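Local structure of Old Yellow Enzyme (Pichia, 6AGZ) at residues 278-286 / 305-316; 373-381 / 392-401. The protein is a flavin mononucleotide-dependent old yellow enzyme that probably catalyses the asymmetric reduction of the carbon-carbon double bond of enones. All coordinates share one frame; numbering follows the deposited sequence.

Interaction 1 belongs to the closed barrel of eight parallel strands that carries the flavin, whereas interaction 2 lies far out in the C-terminal part of the chain; their nearest atoms are about 17 Å apart and they share no element. In 278-286 / 305-316 a ladder of backbone hydrogen bonds joins two neighbouring strands, with mostly buried apolar groups and an indole on one side of the sheet, a cation-pi pair at one end and a salt bridge at the other. In 373-381 / 392-401 no strands pair: two irregular segments, one with a short helix, meet through an asparagine, a proline on an aromatic ring, and a water between backbone atoms. This second contact is smaller, with several exposed residues.

Interaction 1: 278-286 / 305-316; sequences RLAYVSIVE and MLQIWKGVVLRS
The indole of Trp309 lies between Val282 and Arg278. Val282 CG2 sits 3.4 Å above the ring plane, over the centre of the six-membered ring, a CH-pi contact suited to a branched apolar residue. On the opposite face comes the guanidinium of Arg278, its plane turned 75° from the indole; the chain, bent at chi2 and chi3, brings CZ to 4.7 Å from the centroid of the six-membered ring of Trp309, a cation-pi pair, while Arg278 NH1 also forms a salt bridge with Glu270. Trp309 NE1 donates to Val312 O (2.9 Å) from the face of that carbonyl opposite Val282 N. Replacing the indole by an alanine here is likely to leave Val282 CG2 and the Arg278 cation without the ring they share, and Val312 O with one donor fewer. Further along, Ile284 CG2 meets Met305 CE at 3.6 Å, and Ile284 CD1 lies 3.8 Å from Val313 CG2. Side-on, Arg315 NE and NH2 grip Glu286 OE2 and OE1, each at 2.9 Å, the two planar groups 65° apart. Parallel strands 281-285 and 313-316 thus form neighbouring staves of the TIM barrel, and their backbone ladder, continued to Glu286 N, holds Ser316 beside the flavin while the ion pair ties the strand ends.

Interaction 2: 373-381 / 392-401; sequences IFSNDGYLT and SDSAIALKTP
Asn376 reaches across to Ile396 O in the short, weakly bonded helix at about 395-398. Its CB lies 3.1 Å from Ile396 O, and CG, anti to the carbonyl carbon (chi1 -67°), carries the amide along the same carbonyl. There the tip divides: ND2 donates to Ile396 O at 3.0 Å, nearly in the amide's own plane, while OD1 rests 3.7 Å from Pro401 CG and accepts from Ser48. An asparagine suits this place because one short side chain offers both a donor and an acceptor. Ile396 O also receives Lys399 N, from the other face of its carbonyl plane. A water accepts from Asn376 N and donates to Ala397 O and Lys399 O, joining the two backbones. Pro401, whose ring offers C-H groups to an aromatic face, sets CD over the centre of the Phe374 ring, 4.2 Å from its centroid, a CH-pi contact. Thr381 CG2 packs on Ala397 CB at 3.7 Å, methyl against methyl. Ser392 OG donates to Asp377 OD2 on the syn side, though 29° out of the carboxylate plane, the other oxygen being held by Arg369. The Asn376, Leu380 and Pro401 side of the contact lies on helix 47-57, at Ser48, and a backbone hydrogen bond links Phe374 to Phe37.

Interaction 1: 278-286 / 305-316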
loop_
_atom_site.group_PDB
_atom_site.type_symbol
_atom_site.label_atom_id
_atom_site.label_comp_id
_atom_site.label_asym_id
_atom_site.label_seq_id
_atom_site.Cartn_x
_atom_site.Cartn_y
_atom_site.Cartn_z
ATOM N N ARG A 278 -10.864 11.307 14.713
ATOM C CA ARG A 278 -10.985 9.918 14.290
ATOM C C ARG A 278 -12.373 9.699 13.706
ATOM O O ARG A 278 -13.378 9.928 14.388
ATOM C CB ARG A 278 -10.737 8.974 15.468
ATOM C CG ARG A 278 -11.196 7.538 15.241
ATOM C CD ARG A 278 -10.185 6.731 14.441
ATOM N NE ARG A 278 -8.938 6.532 15.174
ATOM C CZ ARG A 278 -7.862 5.931 14.673
ATOM N NH1 ARG A 278 -7.875 5.472 13.429
ATOM N NH2 ARG A 278 -6.770 5.799 15.412
ATOM N N LEU A 279 -12.426 9.269 12.447
ATOM C CA LEU A 279 -13.705 8.984 11.812
ATOM C C LEU A 279 -14.446 7.892 12.573
ATOM O O LEU A 279 -13.842 7.058 13.253
ATOM C CB LEU A 279 -13.503 8.557 10.356
ATOM C CG LEU A 279 -12.917 9.575 9.377
ATOM C CD1 LEU A 279 -12.893 9.004 7.965
ATOM C CD2 LEU A 279 -13.702 10.876 9.419
ATOM N N ALA A 280 -15.776 7.912 12.462
ATOM C CA ALA A 280 -16.582 6.862 13.075
ATOM C C ALA A 280 -16.190 5.494 12.531
ATOM O O ALA A 280 -15.999 4.540 13.293
ATOM C CB ALA A 280 -18.068 7.135 12.842
ATOM N N TYR A 281 -16.046 5.387 11.211
ATOM C CA TYR A 281 -15.606 4.148 10.586
ATOM C C TYR A 281 -15.153 4.445 9.164
ATOM O O TYR A 281 -15.490 5.482 8.587
ATOM C CB TYR A 281 -16.714 3.087 10.587
ATOM C CG TYR A 281 -17.957 3.471 9.810
ATOM C CD1 TYR A 281 -18.987 4.179 10.416
ATOM C CD2 TYR A 281 -18.105 3.112 8.475
ATOM C CE1 TYR A 281 -20.128 4.525 9.713
ATOM C CE2 TYR A 281 -19.240 3.455 7.763
ATOM C CZ TYR A 281 -20.248 4.161 8.387
ATOM O OH TYR A 281 -21.378 4.507 7.682
ATOM N N VAL A 282 -14.374 3.518 8.612
ATOM C CA VAL A 282 -13.998 3.523 7.204
ATOM C C VAL A 282 -14.579 2.269 6.566
ATOM O O VAL A 282 -14.333 1.156 7.044
ATOM C CB VAL A 282 -12.471 3.582 7.014
ATOM C CG1 VAL A 282 -12.112 3.404 5.549
ATOM C CG2 VAL A 282 -11.924 4.899 7.537
ATOM N N SER A 283 -15.351 2.450 5.498
ATOM C CA SER A 283 -16.048 1.351 4.842
ATOM C C SER A 283 -15.256 0.890 3.624
ATOM O O SER A 283 -14.882 1.705 2.776
ATOM C CB SER A 283 -17.457 1.772 4.427
ATOM O OG SER A 283 -18.162 0.681 3.863
ATOM N N ILE A 284 -15.005 -0.416 3.544
ATOM C CA ILE A 284 -14.219 -1.010 2.474
ATOM C C ILE A 284 -14.948 -2.222 1.912
ATOM O O ILE A 284 -15.701 -2.913 2.609
ATOM C CB ILE A 284 -12.794 -1.404 2.941
ATOM C CG1 ILE A 284 -12.831 -2.617 3.872
ATOM C CG2 ILE A 284 -12.108 -0.230 3.627
ATOM C CD1 ILE A 284 -11.454 -3.103 4.269
ATOM N N VAL A 285 -14.707 -2.476 0.630
ATOM C CA VAL A 285 -15.351 -3.548 -0.118
ATOM C C VAL A 285 -14.339 -4.664 -0.337
ATOM O O VAL A 285 -13.237 -4.422 -0.845
ATOM C CB VAL A 285 -15.905 -3.036 -1.459
ATOM C CG1 VAL A 285 -16.250 -4.202 -2.367
ATOM C CG2 VAL A 285 -17.119 -2.153 -1.218
ATOM N N GLU A 286 -14.715 -5.879 0.051
ATOM C CA GLU A 286 -13.835 -7.018 -0.139
ATOM C C GLU A 286 -13.777 -7.397 -1.618
ATOM O O GLU A 286 -14.812 -7.436 -2.289
ATOM C CB GLU A 286 -14.306 -8.208 0.693
ATOM C CG GLU A 286 -14.221 -7.978 2.195
ATOM C CD GLU A 286 -12.815 -7.632 2.651
ATOM O OE1 GLU A 286 -11.896 -8.458 2.459
ATOM O OE2 GLU A 286 -12.626 -6.526 3.199
ATOM N N MET A 305 -4.841 -2.256 3.819
ATOM C CA MET A 305 -5.712 -1.196 4.313
ATOM C C MET A 305 -5.785 -1.227 5.832
ATOM O O MET A 305 -5.577 -0.205 6.501
ATOM C CB MET A 305 -7.107 -1.330 3.698
ATOM C CG MET A 305 -7.106 -1.378 2.179
ATOM S SD MET A 305 -8.754 -1.334 1.441
ATOM C CE MET A 305 -9.161 0.398 1.638
ATOM N N LEU A 306 -6.028 -2.411 6.400
ATOM C CA LEU A 306 -6.116 -2.532 7.849
ATOM C C LEU A 306 -4.784 -2.249 8.527
ATOM O O LEU A 306 -4.763 -1.950 9.725
ATOM C CB LEU A 306 -6.621 -3.924 8.238
ATOM C CG LEU A 306 -8.076 -4.333 7.964
ATOM C CD1 LEU A 306 -8.735 -4.807 9.251
ATOM C CD2 LEU A 306 -8.909 -3.228 7.320
ATOM N N GLN A 307 -3.672 -2.334 7.788
ATOM C CA GLN A 307 -2.388 -1.937 8.353
ATOM C C GLN A 307 -2.336 -0.441 8.623
ATOM O O GLN A 307 -1.704 -0.008 9.592
ATOM C CB GLN A 307 -1.243 -2.328 7.418
ATOM C CG GLN A 307 -0.834 -3.787 7.479
ATOM C CD GLN A 307 0.514 -4.031 6.826
ATOM O OE1 GLN A 307 0.658 -4.911 5.976
ATOM N NE2 GLN A 307 1.512 -3.250 7.224
ATOM N N ILE A 308 -2.992 0.361 7.784
ATOM C CA ILE A 308 -2.852 1.811 7.851
ATOM C C ILE A 308 -3.910 2.392 8.777
ATOM O O ILE A 308 -3.590 3.091 9.745
ATOM C CB ILE A 308 -2.939 2.438 6.449
ATOM C CG1 ILE A 308 -1.927 1.778 5.512
ATOM C CG2 ILE A 308 -2.692 3.932 6.527
ATOM C CD1 ILE A 308 -2.071 2.190 4.065
ATOM N N TRP A 309 -5.176 2.108 8.486
ATOM C CA TRP A 309 -6.278 2.619 9.291
ATOM C C TRP A 309 -6.423 1.775 10.552
ATOM O O TRP A 309 -6.561 0.549 10.474
ATOM C CB TRP A 309 -7.570 2.618 8.479
ATOM C CG TRP A 309 -8.765 2.996 9.279
ATOM C CD1 TRP A 309 -9.752 2.166 9.717
ATOM C CD2 TRP A 309 -9.099 4.305 9.757
ATOM N NE1 TRP A 309 -10.685 2.875 10.430
ATOM C CE2 TRP A 309 -10.308 4.190 10.472
ATOM C CE3 TRP A 309 -8.497 5.562 9.646
ATOM C CZ2 TRP A 309 -10.926 5.285 11.072
ATOM C CZ3 TRP A 309 -9.112 6.647 10.244
ATOM C CH2 TRP A 309 -10.314 6.502 10.947
ATOM N N LYS A 310 -6.395 2.431 11.713
ATOM C CA LYS A 310 -6.422 1.746 12.998
ATOM C C LYS A 310 -7.786 1.776 13.675
ATOM O O LYS A 310 -7.963 1.108 14.700
ATOM C CB LYS A 310 -5.383 2.358 13.946
ATOM C CG LYS A 310 -3.965 2.364 13.401
ATOM C CD LYS A 310 -3.430 0.954 13.225
ATOM C CE LYS A 310 -1.955 0.971 12.857
ATOM N NZ LYS A 310 -1.396 -0.404 12.760
ATOM N N GLY A 311 -8.746 2.520 13.138
ATOM C CA GLY A 311 -10.047 2.667 13.752
ATOM C C GLY A 311 -11.025 1.599 13.311
ATOM O O GLY A 311 -10.651 0.558 12.765
ATOM N N VAL A 312 -12.307 1.868 13.564
ATOM C CA VAL A 312 -13.359 0.948 13.151
ATOM C C VAL A 312 -13.365 0.842 11.636
ATOM O O VAL A 312 -13.322 1.852 10.923
ATOM C CB VAL A 312 -14.720 1.416 13.688
ATOM C CG1 VAL A 312 -15.836 0.520 13.170
ATOM C CG2 VAL A 312 -14.713 1.441 15.209
ATOM N N VAL A 313 -13.410 -0.390 11.132
ATOM C CA VAL A 313 -13.443 -0.651 9.700
ATOM C C VAL A 313 -14.640 -1.542 9.401
ATOM O O VAL A 313 -14.833 -2.572 10.056
ATOM C CB VAL A 313 -12.134 -1.294 9.198
ATOM C CG1 VAL A 313 -11.787 -2.542 10.004
ATOM C CG2 VAL A 313 -12.234 -1.618 7.715
ATOM N N LEU A 314 -15.454 -1.133 8.435
ATOM C CA LEU A 314 -16.596 -1.916 7.980
ATOM C C LEU A 314 -16.204 -2.641 6.701
ATOM O O LEU A 314 -15.882 -2.000 5.702
ATOM C CB LEU A 314 -17.810 -1.019 7.738
ATOM C CG LEU A 314 -18.941 -1.619 6.900
ATOM C CD1 LEU A 314 -19.532 -2.846 7.580
ATOM C CD2 LEU A 314 -20.018 -0.580 6.628
ATOM N N ARG A 315 -16.225 -3.968 6.733
ATOM C CA ARG A 315 -15.852 -4.782 5.583
ATOM C C ARG A 315 -17.107 -5.400 4.982
ATOM O O ARG A 315 -17.883 -6.045 5.694
ATOM C CB ARG A 315 -14.859 -5.872 5.990
ATOM C CG ARG A 315 -13.709 -5.351 6.838
ATOM C CD ARG A 315 -12.709 -6.445 7.173
ATOM N NE ARG A 315 -12.007 -6.928 5.990
ATOM C CZ ARG A 315 -10.934 -7.711 6.028
ATOM N NH1 ARG A 315 -10.433 -8.095 7.194
ATOM N NH2 ARG A 315 -10.357 -8.106 4.901
ATOM N N SER A 316 -17.309 -5.201 3.678
ATOM C CA SER A 316 -18.511 -5.705 3.026
ATOM C C SER A 316 -18.168 -6.464 1.751
ATOM O O SER A 316 -17.178 -6.168 1.074
ATOM C CB SER A 316 -19.489 -4.568 2.698
ATOM O OG SER A 316 -19.928 -3.918 3.877
HETATM O O HOH W 1 -12.763 4.622 14.442
HETATM O O HOH W 2 -18.002 -1.725 3.158
#

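Interaction 2: 373-381 / 392-401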
loop_
_atom_site.group_PDB
_atom_site.type_symbol
_atom_site.label_atom_id
_atom_site.label_comp_id
_atom_site.label_asym_id
_atom_site.label_seq_id
_atom_site.Cartn_x
_atom_site.Cartn_y
_atom_site.Cartn_z
ATOM N N ILE A 373 -38.430 0.391 -9.846
ATOM C CA ILE A 373 -38.654 1.773 -9.440
ATOM C C ILE A 373 -40.020 1.932 -8.790
ATOM O O ILE A 373 -41.052 1.574 -9.372
ATOM C CB ILE A 373 -38.501 2.706 -10.650
ATOM C CG1 ILE A 373 -37.032 2.791 -11.071
ATOM C CG2 ILE A 373 -39.060 4.085 -10.337
ATOM C CD1 ILE A 373 -36.813 3.518 -12.376
ATOM N N PHE A 374 -40.026 2.469 -7.566
ATOM C CA PHE A 374 -41.239 2.947 -6.899
ATOM C C PHE A 374 -42.263 1.835 -6.690
ATOM O O PHE A 374 -43.472 2.076 -6.729
ATOM C CB PHE A 374 -41.860 4.112 -7.677
ATOM C CG PHE A 374 -42.701 5.030 -6.836
ATOM C CD1 PHE A 374 -42.171 5.641 -5.711
ATOM C CD2 PHE A 374 -44.015 5.300 -7.183
ATOM C CE1 PHE A 374 -42.939 6.492 -4.939
ATOM C CE2 PHE A 374 -44.789 6.150 -6.416
ATOM C CZ PHE A 374 -44.250 6.748 -5.292
ATOM N N SER A 375 -41.794 0.612 -6.456
ATOM C CA SER A 375 -42.669 -0.540 -6.296
ATOM C C SER A 375 -42.324 -1.291 -5.019
ATOM O O SER A 375 -41.147 -1.490 -4.702
ATOM C CB SER A 375 -42.562 -1.487 -7.499
ATOM O OG SER A 375 -43.306 -2.674 -7.282
ATOM N N ASN A 376 -43.359 -1.709 -4.288
ATOM C CA ASN A 376 -43.171 -2.556 -3.118
ATOM C C ASN A 376 -42.861 -4.001 -3.481
ATOM O O ASN A 376 -42.427 -4.760 -2.608
ATOM C CB ASN A 376 -44.413 -2.519 -2.225
ATOM C CG ASN A 376 -44.631 -1.167 -1.582
ATOM O OD1 ASN A 376 -43.708 -0.361 -1.483
ATOM N ND2 ASN A 376 -45.855 -0.915 -1.135
ATOM N N ASP A 377 -43.083 -4.397 -4.733
ATOM C CA ASP A 377 -42.799 -5.763 -5.153
ATOM C C ASP A 377 -41.306 -6.045 -5.057
ATOM O O ASP A 377 -40.484 -5.316 -5.620
ATOM C CB ASP A 377 -43.296 -5.987 -6.581
ATOM C CG ASP A 377 -43.169 -7.430 -7.022
ATOM O OD1 ASP A 377 -43.115 -8.318 -6.146
ATOM O OD2 ASP A 377 -43.125 -7.677 -8.245
ATOM N N GLY A 378 -40.957 -7.111 -4.339
ATOM C CA GLY A 378 -39.565 -7.395 -4.057
ATOM C C GLY A 378 -38.902 -6.412 -3.122
ATOM O O GLY A 378 -37.677 -6.452 -2.968
ATOM N N TYR A 379 -39.675 -5.527 -2.498
ATOM C CA TYR A 379 -39.173 -4.532 -1.561
ATOM C C TYR A 379 -39.760 -4.711 -0.170
ATOM O O TYR A 379 -39.014 -4.753 0.815
ATOM C CB TYR A 379 -39.476 -3.121 -2.093
ATOM C CG TYR A 379 -38.830 -1.998 -1.314
ATOM C CD1 TYR A 379 -37.490 -1.679 -1.499
ATOM C CD2 TYR A 379 -39.563 -1.244 -0.408
ATOM C CE1 TYR A 379 -36.897 -0.650 -0.794
ATOM C CE2 TYR A 379 -38.978 -0.211 0.300
ATOM C CZ TYR A 379 -37.645 0.080 0.104
ATOM O OH TYR A 379 -37.059 1.106 0.808
ATOM N N LEU A 380 -41.086 -4.822 -0.065
ATOM C CA LEU A 380 -41.761 -5.085 1.200
ATOM C C LEU A 380 -42.472 -6.432 1.207
ATOM O O LEU A 380 -43.169 -6.747 2.178
ATOM C CB LEU A 380 -42.763 -3.971 1.514
ATOM C CG LEU A 380 -42.195 -2.595 1.861
ATOM C CD1 LEU A 380 -43.320 -1.600 2.093
ATOM C CD2 LEU A 380 -41.293 -2.683 3.081
ATOM N N THR A 381 -42.318 -7.231 0.151
ATOM C CA THR A 381 -43.007 -8.511 0.048
ATOM C C THR A 381 -42.314 -9.628 0.815
ATOM O O THR A 381 -42.879 -10.721 0.926
ATOM C CB THR A 381 -43.143 -8.920 -1.422
ATOM O OG1 THR A 381 -41.902 -8.685 -2.102
ATOM C CG2 THR A 381 -44.245 -8.122 -2.098
ATOM N N SER A 392 -46.420 -11.140 -6.419
ATOM C CA SER A 392 -46.360 -9.868 -7.130
ATOM C C SER A 392 -47.715 -9.180 -7.227
ATOM O O SER A 392 -47.765 -7.975 -7.492
ATOM C CB SER A 392 -45.789 -10.079 -8.534
ATOM O OG SER A 392 -44.444 -10.522 -8.479
ATOM N N ASP A 393 -48.810 -9.912 -7.024
ATOM C CA ASP A 393 -50.152 -9.348 -7.103
ATOM C C ASP A 393 -50.787 -9.158 -5.731
ATOM O O ASP A 393 -51.996 -8.915 -5.646
ATOM C CB ASP A 393 -51.046 -10.227 -7.984
ATOM C CG ASP A 393 -51.204 -11.638 -7.441
ATOM O OD1 ASP A 393 -50.483 -12.006 -6.490
ATOM O OD2 ASP A 393 -52.052 -12.384 -7.975
ATOM N N SER A 394 -50.003 -9.255 -4.660
ATOM C CA SER A 394 -50.534 -9.111 -3.314
ATOM C C SER A 394 -50.916 -7.656 -3.048
ATOM O O SER A 394 -50.729 -6.767 -3.883
ATOM C CB SER A 394 -49.517 -9.605 -2.288
ATOM O OG SER A 394 -48.290 -8.908 -2.410
ATOM N N ALA A 395 -51.458 -7.414 -1.852
ATOM C CA ALA A 395 -51.916 -6.072 -1.504
ATOM C C ALA A 395 -50.749 -5.099 -1.398
ATOM O O ALA A 395 -50.779 -4.013 -1.989
ATOM C CB ALA A 395 -52.708 -6.112 -0.197
ATOM N N ILE A 396 -49.709 -5.468 -0.648
ATOM C CA ILE A 396 -48.573 -4.566 -0.476
ATOM C C ILE A 396 -47.824 -4.389 -1.791
ATOM O O ILE A 396 -47.390 -3.281 -2.125
ATOM C CB ILE A 396 -47.639 -5.070 0.640
ATOM C CG1 ILE A 396 -47.976 -6.512 1.021
ATOM C CG2 ILE A 396 -47.705 -4.151 1.851
ATOM C CD1 ILE A 396 -47.110 -7.525 0.328
ATOM N N ALA A 397 -47.671 -5.472 -2.563
ATOM C CA ALA A 397 -46.907 -5.399 -3.806
ATOM C C ALA A 397 -47.497 -4.389 -4.781
ATOM O O ALA A 397 -46.758 -3.782 -5.565
ATOM C CB ALA A 397 -46.830 -6.780 -4.459
ATOM N N LEU A 398 -48.812 -4.190 -4.749
ATOM C CA LEU A 398 -49.483 -3.270 -5.656
ATOM C C LEU A 398 -49.859 -1.949 -5.000
ATOM O O LEU A 398 -50.383 -1.063 -5.684
ATOM C CB LEU A 398 -50.732 -3.933 -6.246
ATOM C CG LEU A 398 -50.459 -5.163 -7.114
ATOM C CD1 LEU A 398 -51.756 -5.849 -7.510
ATOM C CD2 LEU A 398 -49.654 -4.778 -8.347
ATOM N N LYS A 399 -49.612 -1.792 -3.703
ATOM C CA LYS A 399 -49.873 -0.517 -3.050
ATOM C C LYS A 399 -48.850 0.518 -3.501
ATOM O O LYS A 399 -47.652 0.235 -3.590
ATOM C CB LYS A 399 -49.830 -0.671 -1.530
ATOM C CG LYS A 399 -50.668 0.360 -0.782
ATOM C CD LYS A 399 -50.140 0.611 0.624
ATOM C CE LYS A 399 -50.028 -0.672 1.428
ATOM N NZ LYS A 399 -51.338 -1.096 1.994
ATOM N N THR A 400 -49.328 1.720 -3.791
ATOM C CA THR A 400 -48.453 2.776 -4.288
ATOM C C THR A 400 -47.769 3.472 -3.116
ATOM O O THR A 400 -48.457 3.940 -2.202
ATOM C CB THR A 400 -49.245 3.784 -5.109
ATOM O OG1 THR A 400 -50.188 3.090 -5.935
ATOM C CG2 THR A 400 -48.311 4.592 -5.997
ATOM N N PRO A 401 -46.438 3.548 -3.094
ATOM C CA PRO A 401 -45.757 4.256 -2.004
ATOM C C PRO A 401 -46.165 5.720 -1.945
ATOM O O PRO A 401 -46.436 6.357 -2.966
ATOM C CB PRO A 401 -44.272 4.102 -2.352
ATOM C CG PRO A 401 -44.211 2.874 -3.202
ATOM C CD PRO A 401 -45.487 2.879 -3.998
HETATM O O HOH W 3 -45.935 -0.977 -5.088
#